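PDB 5EZM: 4-amino-4-deoxy-L-arabinose transferase or related glycosyltransferases of PMT family from Cupriavidus metallidurans, which probably transfers 4-amino-4-deoxy-L-arabinose from an undecaprenyl-phosphate carrier to lipid A, as a membrane-embedded glycosyltransferase of the GT-C fold. Local coordinates for residues L297-I302 / A440-G445; L396-N399 / F405-A408; D545-L550 / L554-V559. All blocks are in the same frame, centred on the assembly; numbering follows the deposited sequence.

Interaction 1: residues L297-I302 / A440-G445; sequences LPWAGI and AVYAMG. With MPG ([(Z)-octadec-9-enyl] (2R)-2,3-bis(oxidanyl)propanoate), chain O.
Tyr442, on helix 435-456, reaches the short 3-10 turn at 297-301 and uses its phenol in two ways. Its hydroxyl OH donates to Pro298 O at 2.5 Å, lying in the carbonyl plane on a lone pair, with a C=O...O angle of 115°. The same oxygen sits against Pro298 CB, 3.2 Å away. One flank of the ring turns its edge toward the face of the six-membered ring of Trp299. This is an offset edge-to-face pair with planes at 61°, and Tyr442 CE2 comes 3.7 Å from Trp299 CZ3. CG of Tyr442 stands anti to its backbone nitrogen (chi1 161°), which sends the ring out from the helix, its hydroxyl end at Pro298 and its CD2-CE2 side along the indole. Trp372 of helix 369-389 adds a second edge-to-face partner to the tyrosine, and Trp299 NE1 is hydrogen-bonded to Ala144 O.

Packing slackens beside this aromatic pair, where Ala443 CB stays 4.3 Å from Trp299 CZ2, at the indole edge. At the end of the turn away from the tyrosine, Ala300 O and Gly301 O border the hydrocarbon chain of a bound octadecenyl dihydroxypropanoate (MPG).

Within the turn, Leu297 O and Trp299 O accept from Ala300 N and Ile302 N, whereas Pro298 O turns across to the helix. The chemistry pairs two buried polar groups, a phenol donor and a main-chain acceptor, otherwise costly inside a membrane protein.

Interaction 2: residues L396-N399 / F405-A408; sequences LNAN and FYRA
Tyr406 OH donates to Ala398 O over 3.1 Å, the one hydrogen bond between residues 396-399 and the first turns of helix 403-430. The setting is a helical hairpin of this membrane protein: an irregular connection leaves helix 369-389, runs extended through 396-398, and enters helix 403-430 a few residues later. Here a single aromatic side chain near the start of the second helix is laid back along the strand-like loop that leads into it. The bond is not ideally aimed. The hydroxyl lies above the carbonyl plane, 48° out of it, at a C=O...O angle of 114°, so it misses the lone-pair direction.

Most of the contact is ring against backbone. Tyr406 has CG beside its own nitrogen and anti to the carbonyl carbon (chi1 -69°), a torsion that points the ring toward the loop, where it follows the chain residue by residue. Its base lies by Leu396, with CD2 at 3.3 Å from Leu396 O and CD1 at 4.2 Å from Leu396 CB. Midway, CE2 passes Asn397 CA at 3.9 Å and Ala398 N at 3.6 Å, both meeting the ring obliquely. The hydroxyl then ends the run at Ala398.

A second tie joins the same two parts of the chain. Leu396 O accepts from Asn403 ND2, so two residues of helix 403-430 bind carbonyls two positions apart on the loop. Val460 of helix 458-465 touches Tyr406 as well. The contact belongs to the surface of the protein, where Leu396 and Asn397 are exposed, and Ala398 CB stands 4.0 Å from Tyr406 OH, beside the hydrogen-bonded carbonyl.

Interaction 3: residues D545-L550 / L554-V559; sequences DTYLAL and LSMYVV
Met556 runs its extended side chain antiparallel to that of Tyr547, so that thioether and phenol point opposite ways as they pass. The sulfur makes a Met-aromatic contact: SD lies 4.6 Å from the centroid of the Tyr547 ring and 55° off the ring normal, neither squarely over the face nor at the edge. Beyond it the methyl CE lodges at the base of the tyrosine, 3.5 Å from Tyr547 CD1, and touches both Tyr547 O and, at 3.6 Å, Leu550 CB. Tyr547 holds CG anti to its backbone N (chi1 177°), which carries the ring off the helix toward the strand. Its far end meets Val558, whose CG2 is 3.8 Å from Tyr547 OH, the two side chains nearly perpendicular.

Where the helix stops, the chain makes one more bond of helical spacing. Leu554 N donates to Leu550 O at 3.0 Å, almost straight at 170°, tying the last helical residue to the start of the extended segment. The leucine side chains themselves meet loosely, CD2 to CD2 at 4.4 Å.

Val566 and Val568 of the neighbouring strand also touch Tyr547, while Trp532 of helix 525-534 lies against Leu554 and Met556. The contact packs helix 544-550 of a beta-alpha-beta crossover onto its second strand, 557-561; the first, 539-542, runs parallel to it across antiparallel strand 566-569 in the sheet of the alpha/beta C-terminal domain.

Overall arrangement
The three contacts run from the transmembrane body to the C-terminal domain. Interactions 1 and 2 belong to the helical part: helix 403-430 of interaction 2 is followed directly by helix 435-456 of interaction 1, and interaction 2 is nested in the chain between the two segments of interaction 1. Their centres are about 28 Å apart. Interaction 3 comes later in sequence, in the mixed sheet domain, its centre about 27 Å from that of interaction 2 and about 52 Å from that of interaction 1, on the opposite side of the chain's centre from the latter. None touches another. Interaction 2 thus lies between a lipid-bordered contact of turn and helix and the alpha/beta domain, matching the two-part architecture of this GT-C enzyme.

Interaction 1: residues L297-I302 / A440-G445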
loop_
_atom_site.group_PDB
_atom_site.type_symbol
_atom_site.label_atom_id
_atom_site.label_comp_id
_atom_site.label_asym_id
_atom_site.label_seq_id
_atom_site.Cartn_x
_atom_site.Cartn_y
_atom_site.Cartn_z
ATOM N N LEU A 297 -9.136 10.250 -9.779
ATOM C CA LEU A 297 -9.364 10.826 -11.104
ATOM C C LEU A 297 -10.801 10.694 -11.595
ATOM O O LEU A 297 -11.360 11.702 -12.059
ATOM C CB LEU A 297 -8.374 10.214 -12.101
ATOM C CG LEU A 297 -8.373 10.801 -13.513
ATOM C CD1 LEU A 297 -8.033 12.283 -13.483
ATOM C CD2 LEU A 297 -7.395 10.047 -14.389
ATOM N N PRO A 298 -11.455 9.525 -11.538
ATOM C CA PRO A 298 -12.833 9.441 -12.053
ATOM C C PRO A 298 -13.820 10.371 -11.358
ATOM O O PRO A 298 -14.943 10.524 -11.854
ATOM C CB PRO A 298 -13.206 7.965 -11.832
ATOM C CG PRO A 298 -12.225 7.452 -10.841
ATOM C CD PRO A 298 -10.966 8.202 -11.112
ATOM N N TRP A 299 -13.441 11.001 -10.246
ATOM C CA TRP A 299 -14.306 11.951 -9.560
ATOM C C TRP A 299 -13.735 13.363 -9.558
ATOM O O TRP A 299 -14.288 14.244 -8.885
ATOM C CB TRP A 299 -14.570 11.488 -8.123
ATOM C CG TRP A 299 -14.862 10.015 -8.007
ATOM C CD1 TRP A 299 -14.101 9.075 -7.370
ATOM C CD2 TRP A 299 -15.989 9.314 -8.551
ATOM N NE1 TRP A 299 -14.686 7.838 -7.479
ATOM C CE2 TRP A 299 -15.845 7.956 -8.200
ATOM C CE3 TRP A 299 -17.106 9.704 -9.298
ATOM C CZ2 TRP A 299 -16.776 6.985 -8.574
ATOM C CZ3 TRP A 299 -18.028 8.739 -9.666
ATOM C CH2 TRP A 299 -17.858 7.395 -9.302
ATOM N N ALA A 300 -12.649 13.606 -10.299
ATOM C CA ALA A 300 -12.032 14.930 -10.300
ATOM C C ALA A 300 -13.029 16.008 -10.709
ATOM O O ALA A 300 -13.028 17.111 -10.147
ATOM C CB ALA A 300 -10.816 14.942 -11.225
ATOM N N GLY A 301 -13.908 15.694 -11.664
ATOM C CA GLY A 301 -14.904 16.647 -12.121
ATOM C C GLY A 301 -15.855 17.124 -11.042
ATOM O O GLY A 301 -16.455 18.194 -11.192
ATOM N N ILE A 302 -16.012 16.366 -9.956
ATOM C CA ILE A 302 -16.878 16.782 -8.860
ATOM C C ILE A 302 -16.078 17.238 -7.646
ATOM O O ILE A 302 -16.649 17.393 -6.558
ATOM C CB ILE A 302 -17.882 15.683 -8.464
ATOM C CG1 ILE A 302 -17.168 14.486 -7.831
ATOM C CG2 ILE A 302 -18.728 15.261 -9.659
ATOM C CD1 ILE A 302 -18.103 13.513 -7.150
ATOM N N ALA A 440 -22.899 3.413 -11.125
ATOM C CA ALA A 440 -22.410 2.081 -10.775
ATOM C C ALA A 440 -21.658 1.444 -11.939
ATOM O O ALA A 440 -20.547 0.927 -11.767
ATOM C CB ALA A 440 -23.576 1.192 -10.339
ATOM N N VAL A 441 -22.252 1.476 -13.135
ATOM C CA VAL A 441 -21.593 0.915 -14.311
ATOM C C VAL A 441 -20.312 1.680 -14.626
ATOM O O VAL A 441 -19.280 1.084 -14.959
ATOM C CB VAL A 441 -22.563 0.916 -15.506
ATOM C CG1 VAL A 441 -21.859 0.441 -16.754
ATOM C CG2 VAL A 441 -23.771 0.040 -15.205
ATOM N N TYR A 442 -20.361 3.009 -14.521
ATOM C CA TYR A 442 -19.183 3.835 -14.777
ATOM C C TYR A 442 -18.048 3.492 -13.816
ATOM O O TYR A 442 -16.898 3.299 -14.231
ATOM C CB TYR A 442 -19.582 5.306 -14.672
ATOM C CG TYR A 442 -18.463 6.301 -14.467
ATOM C CD1 TYR A 442 -17.844 6.909 -15.549
ATOM C CD2 TYR A 442 -18.055 6.664 -13.188
ATOM C CE1 TYR A 442 -16.836 7.835 -15.366
ATOM C CE2 TYR A 442 -17.049 7.587 -12.994
ATOM C CZ TYR A 442 -16.442 8.169 -14.087
ATOM O OH TYR A 442 -15.439 9.089 -13.901
ATOM N N ALA A 443 -18.357 3.397 -12.520
ATOM C CA ALA A 443 -17.340 3.057 -11.531
ATOM C C ALA A 443 -16.786 1.657 -11.762
ATOM O O ALA A 443 -15.587 1.421 -11.575
ATOM C CB ALA A 443 -17.915 3.175 -10.121
ATOM N N MET A 444 -17.645 0.710 -12.155
ATOM C CA MET A 444 -17.157 -0.628 -12.483
ATOM C C MET A 444 -16.201 -0.588 -13.670
ATOM O O MET A 444 -15.155 -1.254 -13.663
ATOM C CB MET A 444 -18.332 -1.561 -12.769
ATOM C CG MET A 444 -17.928 -2.923 -13.306
ATOM S SD MET A 444 -16.975 -3.902 -12.129
ATOM C CE MET A 444 -18.225 -4.313 -10.914
ATOM N N GLY A 445 -16.537 0.197 -14.696
ATOM C CA GLY A 445 -15.639 0.335 -15.829
ATOM C C GLY A 445 -14.304 0.937 -15.440
ATOM O O GLY A 445 -13.251 0.472 -15.881
HETATM C C2 MPG O . -10.270 19.820 -10.040
HETATM C C3 MPG O . -10.986 20.275 -11.307
HETATM C C4 MPG O . -12.498 20.165 -11.183
HETATM C C5 MPG O . -13.249 20.716 -12.406
HETATM C C6 MPG O . -14.743 20.939 -12.121
HETATM C C7 MPG O . -15.421 21.800 -13.203
HETATM C C8 MPG O . -16.756 22.421 -12.723
HETATM C C1 MPG O . -8.756 20.037 -10.099
#

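Interaction 2: residues L396-N399 / F405-A408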
loop_
_atom_site.group_PDB
_atom_site.type_symbol
_atom_site.label_atom_id
_atom_site.label_comp_id
_atom_site.label_asym_id
_atom_site.label_seq_id
_atom_site.Cartn_x
_atom_site.Cartn_y
_atom_site.Cartn_z
ATOM N N LEU A 396 9.605 4.297 -23.456
ATOM C CA LEU A 396 10.235 4.444 -22.155
ATOM C C LEU A 396 11.169 3.277 -21.863
ATOM O O LEU A 396 10.970 2.159 -22.348
ATOM C CB LEU A 396 9.186 4.541 -21.041
ATOM C CG LEU A 396 8.400 5.846 -20.921
ATOM C CD1 LEU A 396 7.422 5.763 -19.761
ATOM C CD2 LEU A 396 9.345 7.027 -20.747
ATOM N N ASN A 397 12.197 3.561 -21.065
ATOM C CA ASN A 397 13.056 2.530 -20.490
ATOM C C ASN A 397 13.646 3.108 -19.211
ATOM O O ASN A 397 14.442 4.051 -19.263
ATOM C CB ASN A 397 14.146 2.088 -21.468
ATOM C CG ASN A 397 14.973 3.247 -21.996
ATOM O OD1 ASN A 397 16.048 3.544 -21.475
ATOM N ND2 ASN A 397 14.477 3.902 -23.040
ATOM N N ALA A 398 13.240 2.567 -18.066
ATOM C CA ALA A 398 13.629 3.125 -16.782
ATOM C C ALA A 398 13.913 2.002 -15.796
ATOM O O ALA A 398 13.473 0.863 -15.974
ATOM C CB ALA A 398 12.546 4.059 -16.222
ATOM N N ASN A 399 14.660 2.350 -14.745
ATOM C CA ASN A 399 15.031 1.416 -13.679
ATOM C C ASN A 399 15.775 0.203 -14.234
ATOM O O ASN A 399 15.604 -0.923 -13.758
ATOM C CB ASN A 399 13.806 0.982 -12.869
ATOM C CG ASN A 399 13.164 2.137 -12.124
ATOM O OD1 ASN A 399 11.997 2.458 -12.341
ATOM N ND2 ASN A 399 13.929 2.768 -11.240
ATOM N N PHE A 405 9.854 -4.247 -22.698
ATOM C CA PHE A 405 8.849 -4.469 -21.663
ATOM C C PHE A 405 7.867 -3.310 -21.582
ATOM O O PHE A 405 6.674 -3.519 -21.325
ATOM C CB PHE A 405 9.524 -4.687 -20.309
ATOM C CG PHE A 405 10.519 -5.810 -20.299
ATOM C CD1 PHE A 405 10.113 -7.113 -20.076
ATOM C CD2 PHE A 405 11.868 -5.561 -20.505
ATOM C CE1 PHE A 405 11.030 -8.149 -20.061
ATOM C CE2 PHE A 405 12.790 -6.592 -20.493
ATOM C CZ PHE A 405 12.370 -7.888 -20.271
ATOM N N TYR A 406 8.340 -2.085 -21.810
ATOM C CA TYR A 406 7.442 -0.939 -21.807
ATOM C C TYR A 406 6.600 -0.878 -23.074
ATOM O O TYR A 406 5.460 -0.397 -23.032
ATOM C CB TYR A 406 8.243 0.347 -21.614
ATOM C CG TYR A 406 8.824 0.459 -20.224
ATOM C CD1 TYR A 406 8.076 0.980 -19.179
ATOM C CD2 TYR A 406 10.112 0.022 -19.950
ATOM C CE1 TYR A 406 8.597 1.076 -17.904
ATOM C CE2 TYR A 406 10.644 0.114 -18.677
ATOM C CZ TYR A 406 9.882 0.642 -17.659
ATOM O OH TYR A 406 10.404 0.738 -16.390
ATOM N N ARG A 407 7.128 -1.367 -24.199
ATOM C CA ARG A 407 6.294 -1.525 -25.385
ATOM C C ARG A 407 5.146 -2.486 -25.110
ATOM O O ARG A 407 4.014 -2.255 -25.546
ATOM C CB ARG A 407 7.133 -2.014 -26.566
ATOM C CG ARG A 407 8.149 -1.005 -27.072
ATOM C CD ARG A 407 8.785 -1.466 -28.376
ATOM N NE ARG A 407 7.780 -1.764 -29.393
ATOM C CZ ARG A 407 7.155 -0.844 -30.123
ATOM N NH1 ARG A 407 7.426 0.444 -29.951
ATOM N NH2 ARG A 407 6.255 -1.212 -31.023
ATOM N N ALA A 408 5.419 -3.570 -24.378
ATOM C CA ALA A 408 4.352 -4.475 -23.969
ATOM C C ALA A 408 3.442 -3.859 -22.910
ATOM O O ALA A 408 2.288 -4.278 -22.783
ATOM C CB ALA A 408 4.943 -5.786 -23.450
#

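Interaction 3: residues D545-L550 / L554-V559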
loop_
_atom_site.group_PDB
_atom_site.type_symbol
_atom_site.label_atom_id
_atom_site.label_comp_id
_atom_site.label_asym_id
_atom_site.label_seq_id
_atom_site.Cartn_x
_atom_site.Cartn_y
_atom_site.Cartn_z
ATOM N N ASP A 545 27.522 -3.648 -12.638
ATOM C CA ASP A 545 28.679 -2.786 -12.417
ATOM C C ASP A 545 29.512 -3.263 -11.235
ATOM O O ASP A 545 30.741 -3.115 -11.241
ATOM C CB ASP A 545 28.227 -1.340 -12.208
ATOM C CG ASP A 545 27.668 -0.712 -13.474
ATOM O OD1 ASP A 545 28.250 -0.934 -14.560
ATOM O OD2 ASP A 545 26.647 0.003 -13.384
ATOM N N THR A 546 28.870 -3.839 -10.214
ATOM C CA THR A 546 29.625 -4.430 -9.115
ATOM C C THR A 546 30.418 -5.643 -9.588
ATOM O O THR A 546 31.570 -5.834 -9.180
ATOM C CB THR A 546 28.686 -4.814 -7.970
ATOM O OG1 THR A 546 28.050 -3.637 -7.458
ATOM C CG2 THR A 546 29.459 -5.482 -6.844
ATOM N N TYR A 547 29.818 -6.470 -10.450
ATOM C CA TYR A 547 30.538 -7.615 -10.996
ATOM C C TYR A 547 31.751 -7.170 -11.799
ATOM O O TYR A 547 32.826 -7.768 -11.694
ATOM C CB TYR A 547 29.611 -8.464 -11.869
ATOM C CG TYR A 547 30.311 -9.637 -12.525
ATOM C CD1 TYR A 547 30.402 -10.862 -11.878
ATOM C CD2 TYR A 547 30.887 -9.518 -13.789
ATOM C CE1 TYR A 547 31.048 -11.937 -12.467
ATOM C CE2 TYR A 547 31.535 -10.586 -14.386
ATOM C CZ TYR A 547 31.610 -11.795 -13.720
ATOM O OH TYR A 547 32.248 -12.868 -14.300
ATOM N N LEU A 548 31.594 -6.129 -12.619
ATOM C CA LEU A 548 32.723 -5.643 -13.403
ATOM C C LEU A 548 33.766 -4.971 -12.519
ATOM O O LEU A 548 34.958 -4.974 -12.852
ATOM C CB LEU A 548 32.231 -4.680 -14.484
ATOM C CG LEU A 548 33.272 -4.244 -15.512
ATOM C CD1 LEU A 548 33.998 -5.456 -16.064
ATOM C CD2 LEU A 548 32.618 -3.451 -16.631
ATOM N N ALA A 549 33.342 -4.402 -11.388
ATOM C CA ALA A 549 34.292 -3.790 -10.467
ATOM C C ALA A 549 35.088 -4.845 -9.706
ATOM O O ALA A 549 36.274 -4.647 -9.417
ATOM C CB ALA A 549 33.554 -2.865 -9.500
ATOM N N LEU A 550 34.458 -5.972 -9.374
ATOM C CA LEU A 550 35.113 -7.048 -8.640
ATOM C C LEU A 550 35.776 -8.075 -9.546
ATOM O O LEU A 550 36.494 -8.947 -9.043
ATOM C CB LEU A 550 34.106 -7.767 -7.734
ATOM C CG LEU A 550 33.840 -7.235 -6.324
ATOM C CD1 LEU A 550 33.138 -5.889 -6.352
ATOM C CD2 LEU A 550 33.022 -8.243 -5.534
ATOM N N LEU A 554 38.554 -10.860 -7.871
ATOM C CA LEU A 554 38.281 -12.259 -7.581
ATOM C C LEU A 554 37.538 -12.893 -8.746
ATOM O O LEU A 554 36.637 -12.281 -9.329
ATOM C CB LEU A 554 37.476 -12.416 -6.276
ATOM C CG LEU A 554 36.246 -11.541 -6.025
ATOM C CD1 LEU A 554 35.004 -12.156 -6.617
ATOM C CD2 LEU A 554 36.052 -11.324 -4.542
ATOM N N SER A 555 37.934 -14.117 -9.087
ATOM C CA SER A 555 37.275 -14.862 -10.148
ATOM C C SER A 555 36.003 -15.498 -9.607
ATOM O O SER A 555 36.011 -16.119 -8.538
ATOM C CB SER A 555 38.208 -15.929 -10.721
ATOM O OG SER A 555 38.484 -16.941 -9.769
ATOM N N MET A 556 34.909 -15.334 -10.344
ATOM C CA MET A 556 33.604 -15.816 -9.925
ATOM C C MET A 556 32.878 -16.402 -11.125
ATOM O O MET A 556 32.980 -15.880 -12.239
ATOM C CB MET A 556 32.782 -14.687 -9.298
ATOM C CG MET A 556 33.098 -13.326 -9.879
ATOM S SD MET A 556 32.431 -11.958 -8.917
ATOM C CE MET A 556 33.208 -10.583 -9.763
ATOM N N TYR A 557 32.150 -17.488 -10.886
ATOM C CA TYR A 557 31.448 -18.215 -11.934
ATOM C C TYR A 557 29.972 -17.848 -11.898
ATOM O O TYR A 557 29.326 -17.946 -10.848
ATOM C CB TYR A 557 31.650 -19.720 -11.758
ATOM C CG TYR A 557 33.115 -20.098 -11.700
ATOM C CD1 TYR A 557 33.812 -20.441 -12.852
ATOM C CD2 TYR A 557 33.809 -20.081 -10.495
ATOM C CE1 TYR A 557 35.152 -20.771 -12.802
ATOM C CE2 TYR A 557 35.148 -20.408 -10.437
ATOM C CZ TYR A 557 35.814 -20.752 -11.591
ATOM O OH TYR A 557 37.149 -21.078 -11.534
ATOM N N VAL A 558 29.446 -17.419 -13.041
ATOM C CA VAL A 558 28.111 -16.834 -13.106
ATOM C C VAL A 558 27.061 -17.937 -13.022
ATOM O O VAL A 558 27.043 -18.856 -13.847
ATOM C CB VAL A 558 27.934 -16.010 -14.388
ATOM C CG1 VAL A 558 26.604 -15.290 -14.365
ATOM C CG2 VAL A 558 29.088 -15.029 -14.554
ATOM N N VAL A 559 26.177 -17.840 -12.034
ATOM C CA VAL A 559 25.073 -18.786 -11.909
ATOM C C VAL A 559 23.870 -18.336 -12.721
ATOM O O VAL A 559 23.289 -19.119 -13.476
ATOM C CB VAL A 559 24.699 -18.988 -10.425
ATOM C CG1 VAL A 559 23.634 -20.068 -10.294
ATOM C CG2 VAL A 559 25.928 -19.341 -9.606
#